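Local coordinates for uncharacterized protein (PDB 4DQA) that is of unknown function but probably binds carbohydrate through a concanavalin A-like lectin/glucanase domain that follows an E-set-like N-terminal domain, at residues F174-N178 and R190-G195. Numbering follows the deposited sequence.
Sequences FLDNN and RIGDAG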
ATOM      1  N   PHE A 174       3.465   5.046  26.880  1.00 13.74           N
ATOM      2  CA  PHE A 174       3.955   6.394  26.691  1.00 13.32           C
ATOM      3  C   PHE A 174       4.767   6.818  27.903  1.00 13.85           C
ATOM      4  O   PHE A 174       4.295   6.779  29.046  1.00 15.76           O
ATOM      5  CB  PHE A 174       2.792   7.393  26.536  1.00 13.21           C
ATOM      6  CG  PHE A 174       1.904   7.139  25.351  1.00 13.92           C
ATOM      7  CD1 PHE A 174       2.219   7.618  24.091  1.00 15.08           C
ATOM      8  CD2 PHE A 174       0.717   6.440  25.516  1.00 17.52           C
ATOM      9  CE1 PHE A 174       1.396   7.342  23.003  1.00 16.09           C
ATOM     10  CE2 PHE A 174      -0.110   6.183  24.445  1.00 20.46           C
ATOM     11  CZ  PHE A 174       0.209   6.633  23.199  1.00 16.56           C
ATOM     12  N   LEU A 175       6.003   7.207  27.639  1.00 13.82           N
ATOM     13  CA  LEU A 175       6.757   7.994  28.592  1.00 13.58           C
ATOM     14  C   LEU A 175       6.520   9.480  28.294  1.00 13.92           C
ATOM     15  O   LEU A 175       5.663   9.819  27.481  1.00 13.51           O
ATOM     16  CB  LEU A 175       8.240   7.611  28.511  1.00 15.02           C
ATOM     17  CG  LEU A 175       8.499   6.158  28.945  1.00 16.35           C
ATOM     18  CD1 LEU A 175       9.975   5.795  28.839  1.00 22.20           C
ATOM     19  CD2 LEU A 175       8.029   5.867  30.376  1.00 19.59           C
ATOM     20  N   ASP A 176       7.259  10.380  28.942  1.00 14.35           N
ATOM     21  CA  ASP A 176       6.975  11.806  28.796  1.00 15.04           C
ATOM     22  C   ASP A 176       7.150  12.298  27.360  1.00 13.92           C
ATOM     23  O   ASP A 176       6.449  13.195  26.910  1.00 14.37           O
ATOM     24  CB  ASP A 176       7.912  12.651  29.676  1.00 17.44           C
ATOM     25  CG  ASP A 176       7.505  12.688  31.131  1.00 24.96           C
ATOM     26  OD1 ASP A 176       6.383  12.279  31.461  1.00 24.60           O
ATOM     27  OD2 ASP A 176       8.328  13.188  31.950  1.00 28.01           O
ATOM     28  N   ASN A 177       8.126  11.731  26.652  1.00 14.00           N
ATOM     29  CA  ASN A 177       8.507  12.180  25.313  1.00 13.03           C
ATOM     30  C   ASN A 177       9.013  10.932  24.586  1.00 13.36           C
ATOM     31  O   ASN A 177       9.995  10.328  25.042  1.00 14.55           O
ATOM     32  CB  ASN A 177       9.576  13.262  25.464  1.00 14.76           C
ATOM     33  CG  ASN A 177      10.104  13.760  24.153  1.00 13.29           C
ATOM     34  OD1 ASN A 177      10.211  13.020  23.180  1.00 14.45           O
ATOM     35  ND2 ASN A 177      10.445  15.053  24.118  1.00 15.67           N
ATOM     36  N   ASN A 178       8.341  10.560  23.496  1.00 12.80           N
ATOM     37  CA  ASN A 178       8.532   9.295  22.793  1.00 12.20           C
ATOM     38  C   ASN A 178       8.901   9.599  21.337  1.00 12.36           C
ATOM     39  O   ASN A 178       8.082  10.115  20.603  1.00 12.47           O
ATOM     40  CB  ASN A 178       7.230   8.513  22.851  1.00 12.38           C
ATOM     41  CG  ASN A 178       6.717   8.374  24.273  1.00 11.23           C
ATOM     42  OD1 ASN A 178       7.154   7.506  25.013  1.00 13.69           O
ATOM     43  ND2 ASN A 178       5.787   9.260  24.662  1.00 12.72           N
ATOM     44  N   ARG A 190       7.360  13.374  17.291  1.00 12.90           N
ATOM     45  CA  ARG A 190       7.366  12.634  18.545  1.00 12.47           C
ATOM     46  C   ARG A 190       5.962  12.574  19.111  1.00 14.43           C
ATOM     47  O   ARG A 190       5.028  13.192  18.589  1.00 14.62           O
ATOM     48  CB  ARG A 190       8.310  13.310  19.538  1.00 14.06           C
ATOM     49  CG  ARG A 190       7.883  14.697  19.970  1.00 15.31           C
ATOM     50  CD  ARG A 190       9.000  15.417  20.737  1.00 16.56           C
ATOM     51  NE  ARG A 190       8.584  16.727  21.230  1.00 15.78           N
ATOM     52  CZ  ARG A 190       9.437  17.664  21.648  1.00 16.45           C
ATOM     53  NH1 ARG A 190      10.751  17.433  21.634  1.00 19.03           N
ATOM     54  NH2 ARG A 190       8.974  18.824  22.057  1.00 18.80           N
ATOM     55  N   ILE A 191       5.819  11.804  20.187  1.00 13.00           N
ATOM     56  CA  ILE A 191       4.571  11.804  20.950  1.00 12.65           C
ATOM     57  C   ILE A 191       4.953  12.241  22.347  1.00 13.24           C
ATOM     58  O   ILE A 191       5.745  11.574  23.031  1.00 12.96           O
ATOM     59  CB  ILE A 191       3.896  10.424  21.021  1.00 11.66           C
ATOM     60  CG1 ILE A 191       3.851   9.773  19.634  1.00 17.70           C
ATOM     61  CG2 ILE A 191       2.500  10.612  21.573  1.00 15.56           C
ATOM     62  CD1 ILE A 191       3.394   8.329  19.653  1.00 20.17           C
ATOM     63  N   GLY A 192       4.430  13.391  22.753  1.00 13.09           N
ATOM     64  CA  GLY A 192       4.651  13.919  24.078  1.00 13.26           C
ATOM     65  C   GLY A 192       5.866  14.789  24.282  1.00 14.52           C
ATOM     66  O   GLY A 192       6.906  14.598  23.656  1.00 14.30           O
ATOM     67  N   ASP A 193       5.717  15.752  25.178  1.00 15.20           N
ATOM     68  CA  ASP A 193       6.893  16.376  25.806  1.00 14.73           C
ATOM     69  C   ASP A 193       6.492  16.791  27.217  1.00 16.97           C
ATOM     70  O   ASP A 193       6.574  17.964  27.601  1.00 19.15           O
ATOM     71  CB  ASP A 193       7.398  17.569  24.999  1.00 15.35           C
ATOM     72  CG  ASP A 193       8.716  18.102  25.542  1.00 18.48           C
ATOM     73  OD1 ASP A 193       9.560  17.278  25.967  1.00 19.79           O
ATOM     74  OD2 ASP A 193       8.902  19.333  25.543  1.00 22.05           O
ATOM     75  N   ALA A 194       6.022  15.830  27.996  1.00 15.44           N
ATOM     76  CA  ALA A 194       5.329  16.157  29.245  1.00 16.46           C
ATOM     77  C   ALA A 194       6.210  16.772  30.310  1.00 22.60           C
ATOM     78  O   ALA A 194       5.698  17.453  31.224  1.00 25.45           O
ATOM     79  CB  ALA A 194       4.622  14.921  29.776  1.00 21.51           C
ATOM     80  N   GLY A 195       7.514  16.526  30.227  1.00 21.75           N
ATOM     81  CA  GLY A 195       8.458  17.209  31.105  1.00 27.44           C
ATOM     82  C   GLY A 195       8.407  18.720  30.987  1.00 34.61           C
ATOM     83  O   GLY A 195       8.759  19.427  31.931  1.00 35.19           O
TER
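In this concanavalin A-like lectin domain, the loop leading into strand 178-180 packs along the chain corner that follows strand 187-190; where strand 178-180 begins, Asn178 forms one antiparallel hydrogen-bonded pair with Ile191. Arg190 opens 190-195, its guanidinium face over the Asn177 amide. Its positive charge suits two nearby acids: NE makes a salt bridge to Glu205, while NH2 has a longer, charge-only approach to Asp193 OD2 (3.5 Å). Ile191 N-H donates to Asn178 O (N to O 2.9 Å), and Ile191 O accepts from Asn178 N and ND2 (2.8 Å each). The Asn178 amide both gives and accepts: ND2 also donates to Leu175 O and OD1 accepts from Leu175 N (2.9 Å each). Apolar Ile191 suits its buried site, CG2 lying 3.7 Å from Phe174 CE1; its side chain also touches Ile169 and Val171 of strand 163-171. At Gly192 a CB would clash with Asp176 O, and at phi 88°, psi 147° would also jam against Ile191 O, which by itself calls for glycine. Asp193 uses OD1 to accept from Asn177 ND2 (3.0 Å) while OD2 faces the Arg190 charge. Ala194, small enough to sit beside Asp176, starts a 3-10 turn; its N-H donates to Asp176 O (N to O 2.9 Å).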